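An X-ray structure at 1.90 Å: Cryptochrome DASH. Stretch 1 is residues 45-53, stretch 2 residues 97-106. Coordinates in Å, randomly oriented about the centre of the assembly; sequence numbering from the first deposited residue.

Stretch 1 45-53: WFRNDLRVL
Stretch 2 (97-106) FLMECLVDLR

Residues 97-106 form a continuous α-helix, phi/psi near -62/-43, that continues beyond both ends of the stretch. Against it lies a strand that includes Trp45 and gives way to a loop, with phi/psi -75/67 at Leu50 and -156/166 at Arg51. The nearest CA atoms across the pair are those of Arg51 and Leu105, 6.1 Å apart. No direct hydrogen bond crosses the contact; it is chiefly a packing of apolar side chains, burying 287 Å².

Along the helix, Phe97 offers its carbonyl to the next turn, Cys101 N to Phe97 O being 3.0 Å. Leu98 (chi1 t, chi2 p) leaves the backbone sideways, yet its branched end reaches the loop, CD1 lying 3.9 Å from Leu50 CD1. Met99 and Glu100 do not touch the loop.

Cys101 (chi1 m) points toward the loop and meets it with CB, 3.6 Å from Leu50 CD1. A water joins the backbones here, donating to Leu50 O at 2.7 Å and to Cys101 O at 3.1 Å. The latter carbonyl also accepts from Leu105 N at 2.9 Å. Leu102 (m, t) starts away, but its CD2 comes within 4.1 Å of Leu50 CD1. Leu50 (m, t) thus inserts one methyl among three helix residues, a place suited to a branched apolar chain.

Val103 and Asp104 do not touch the loop, and Leu105 (t, p) follows as the most covered helix residue. Its CD2 meets Leu50 CD2 at 3.9 Å and sits over one face of the Phe46 ring (chi1 -80°, chi2 -88°), 3.8 Å from the centroid and 11° off the normal, a CH-pi contact in which the flat aromatic face takes a methyl. Leu105 CD1, its other methyl, lies 4.0 Å from Arg51 N and 4.4 Å from Val52 CG2. Arg51 itself (chi1 p) points away, its N hydrogen-bonded to Asp49 O at 2.8 Å. Arg106 is out of reach.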

# COMPACT_ATOMS: atom_id res chain seq x y z
N TRP A 45 -0.12 2.37 -19.39
CA TRP A 45 -1.07 1.59 -18.61
C TRP A 45 -0.76 1.68 -17.11
O TRP A 45 0.26 1.17 -16.63
CB TRP A 45 -1.03 0.14 -19.11
CG TRP A 45 -1.77 -0.87 -18.27
CD1 TRP A 45 -2.92 -0.68 -17.57
CD2 TRP A 45 -1.39 -2.24 -18.06
NE1 TRP A 45 -3.29 -1.85 -16.93
CE2 TRP A 45 -2.37 -2.82 -17.22
CE3 TRP A 45 -0.32 -3.03 -18.51
CZ2 TRP A 45 -2.31 -4.16 -16.81
CZ3 TRP A 45 -0.26 -4.36 -18.11
CH2 TRP A 45 -1.25 -4.92 -17.27
N PHE A 46 -1.66 2.34 -16.39
CA PHE A 46 -1.55 2.54 -14.94
C PHE A 46 -2.15 1.38 -14.16
O PHE A 46 -3.17 0.81 -14.54
CB PHE A 46 -2.31 3.81 -14.52
CG PHE A 46 -1.56 5.10 -14.76
CD1 PHE A 46 -0.69 5.61 -13.79
CD2 PHE A 46 -1.77 5.85 -15.92
CE1 PHE A 46 -0.05 6.84 -13.97
CE2 PHE A 46 -1.14 7.08 -16.11
CZ PHE A 46 -0.28 7.58 -15.13
N ARG A 47 -1.49 1.03 -13.06
CA ARG A 47 -1.99 -0.01 -12.17
C ARG A 47 -1.87 0.53 -10.75
O ARG A 47 -2.75 1.27 -10.32
CB ARG A 47 -1.21 -1.31 -12.36
CG ARG A 47 -1.75 -2.12 -13.55
CD ARG A 47 -1.39 -3.60 -13.47
NE ARG A 47 0.03 -3.81 -13.75
CZ ARG A 47 0.61 -5.00 -13.87
NH1 ARG A 47 -0.10 -6.11 -13.72
NH2 ARG A 47 1.90 -5.07 -14.17
N ASN A 48 -0.81 0.19 -10.03
CA ASN A 48 -0.65 0.73 -8.69
C ASN A 48 0.52 1.70 -8.65
O ASN A 48 1.42 1.60 -7.82
CB ASN A 48 -0.50 -0.39 -7.65
CG ASN A 48 -1.85 -0.94 -7.20
OD1 ASN A 48 -2.60 -0.27 -6.49
ND2 ASN A 48 -2.18 -2.15 -7.64
N ASP A 49 0.47 2.65 -9.57
CA ASP A 49 1.48 3.69 -9.72
C ASP A 49 0.71 4.96 -10.10
O ASP A 49 1.08 5.66 -11.05
CB ASP A 49 2.47 3.29 -10.82
CG ASP A 49 1.78 2.93 -12.15
OD1 ASP A 49 0.55 2.78 -12.19
OD2 ASP A 49 2.50 2.79 -13.17
N LEU A 50 -0.35 5.24 -9.35
CA LEU A 50 -1.22 6.38 -9.64
C LEU A 50 -0.65 7.74 -9.26
O LEU A 50 -1.14 8.42 -8.36
CB LEU A 50 -2.58 6.17 -8.95
CG LEU A 50 -3.17 4.77 -9.19
CD1 LEU A 50 -4.53 4.65 -8.51
CD2 LEU A 50 -3.28 4.51 -10.70
N ARG A 51 0.40 8.14 -9.98
CA ARG A 51 1.05 9.42 -9.72
C ARG A 51 1.77 9.89 -10.98
O ARG A 51 1.98 9.10 -11.91
CB ARG A 51 2.11 9.28 -8.61
CG ARG A 51 3.28 8.37 -9.03
CD ARG A 51 4.40 8.30 -7.99
NE ARG A 51 5.55 7.55 -8.53
CZ ARG A 51 5.62 6.22 -8.59
NH1 ARG A 51 4.61 5.47 -8.14
NH2 ARG A 51 6.67 5.64 -9.15
N VAL A 52 2.15 11.16 -10.97
CA VAL A 52 2.89 11.77 -12.06
C VAL A 52 4.35 11.88 -11.61
O VAL A 52 5.27 11.55 -12.36
CB VAL A 52 2.34 13.18 -12.38
CG1 VAL A 52 3.25 13.88 -13.38
CG2 VAL A 52 0.94 13.06 -12.95
N LEU A 53 4.56 12.31 -10.37
CA LEU A 53 5.92 12.46 -9.84
C LEU A 53 6.73 11.16 -9.82
O LEU A 53 6.19 10.09 -9.54
CB LEU A 53 5.91 13.00 -8.41
CG LEU A 53 5.81 14.50 -8.12
CD1 LEU A 53 5.97 14.72 -6.63
CD2 LEU A 53 6.90 15.25 -8.87
N PHE A 97 -11.06 4.75 -1.54
CA PHE A 97 -9.75 5.40 -1.63
C PHE A 97 -9.26 5.33 -3.08
O PHE A 97 -8.72 6.31 -3.61
CB PHE A 97 -8.77 4.70 -0.68
CG PHE A 97 -7.44 5.40 -0.54
CD1 PHE A 97 -7.26 6.43 0.40
CD2 PHE A 97 -6.36 5.01 -1.32
CE1 PHE A 97 -6.02 7.04 0.56
CE2 PHE A 97 -5.09 5.62 -1.17
CZ PHE A 97 -4.92 6.63 -0.22
N LEU A 98 -9.45 4.18 -3.74
CA LEU A 98 -9.03 4.05 -5.14
C LEU A 98 -9.72 5.08 -6.03
O LEU A 98 -9.08 5.71 -6.86
CB LEU A 98 -9.35 2.64 -5.68
CG LEU A 98 -9.31 2.47 -7.21
CD1 LEU A 98 -7.92 2.80 -7.75
CD2 LEU A 98 -9.68 1.04 -7.60
N MET A 99 -11.03 5.27 -5.86
CA MET A 99 -11.74 6.24 -6.69
C MET A 99 -11.15 7.64 -6.51
O MET A 99 -10.96 8.36 -7.49
CB MET A 99 -13.25 6.26 -6.38
CG MET A 99 -13.96 4.92 -6.62
SD MET A 99 -13.57 4.16 -8.24
CE MET A 99 -13.33 2.48 -7.79
N GLU A 100 -10.87 8.03 -5.28
CA GLU A 100 -10.27 9.34 -5.04
C GLU A 100 -8.92 9.42 -5.75
O GLU A 100 -8.57 10.46 -6.30
CB GLU A 100 -10.13 9.61 -3.54
CG GLU A 100 -11.49 9.67 -2.83
CD GLU A 100 -11.40 10.01 -1.36
OE1 GLU A 100 -10.60 9.38 -0.63
OE2 GLU A 100 -12.15 10.91 -0.92
N CYS A 101 -8.16 8.32 -5.73
CA CYS A 101 -6.85 8.29 -6.40
C CYS A 101 -7.00 8.53 -7.90
O CYS A 101 -6.20 9.25 -8.51
CB CYS A 101 -6.16 6.93 -6.21
SG CYS A 101 -5.56 6.60 -4.53
N LEU A 102 -8.00 7.90 -8.51
CA LEU A 102 -8.23 8.05 -9.94
C LEU A 102 -8.67 9.47 -10.29
O LEU A 102 -8.19 10.03 -11.27
CB LEU A 102 -9.28 7.05 -10.42
CG LEU A 102 -8.87 5.57 -10.26
CD1 LEU A 102 -10.02 4.68 -10.71
CD2 LEU A 102 -7.60 5.28 -11.08
N VAL A 103 -9.56 10.05 -9.50
CA VAL A 103 -10.01 11.42 -9.75
C VAL A 103 -8.80 12.35 -9.74
O VAL A 103 -8.64 13.18 -10.64
CB VAL A 103 -11.01 11.90 -8.66
CG1 VAL A 103 -11.25 13.41 -8.79
CG2 VAL A 103 -12.33 11.16 -8.81
N ASP A 104 -7.95 12.19 -8.73
CA ASP A 104 -6.77 13.03 -8.59
C ASP A 104 -5.74 12.83 -9.70
O ASP A 104 -5.12 13.80 -10.17
CB ASP A 104 -6.12 12.78 -7.22
CG ASP A 104 -4.99 13.75 -6.91
OD1 ASP A 104 -5.25 14.96 -6.80
OD2 ASP A 104 -3.83 13.29 -6.78
N LEU A 105 -5.55 11.59 -10.14
CA LEU A 105 -4.60 11.32 -11.21
C LEU A 105 -5.05 12.01 -12.49
O LEU A 105 -4.26 12.64 -13.18
CB LEU A 105 -4.46 9.81 -11.45
CG LEU A 105 -3.56 9.39 -12.63
CD1 LEU A 105 -2.15 9.97 -12.47
CD2 LEU A 105 -3.50 7.86 -12.69
N ARG A 106 -6.33 11.88 -12.83
CA ARG A 106 -6.84 12.54 -14.03
C ARG A 106 -6.57 14.05 -13.91
O ARG A 106 -6.10 14.68 -14.84
CB ARG A 106 -8.34 12.28 -14.19
CG ARG A 106 -9.04 13.23 -15.17
CD ARG A 106 -10.47 12.79 -15.43
NE ARG A 106 -10.52 11.70 -16.40
CZ ARG A 106 -11.58 10.94 -16.64
NH1 ARG A 106 -12.72 11.14 -15.98
NH2 ARG A 106 -11.52 9.99 -17.57
O HOH W 1 -3.30 9.96 -7.81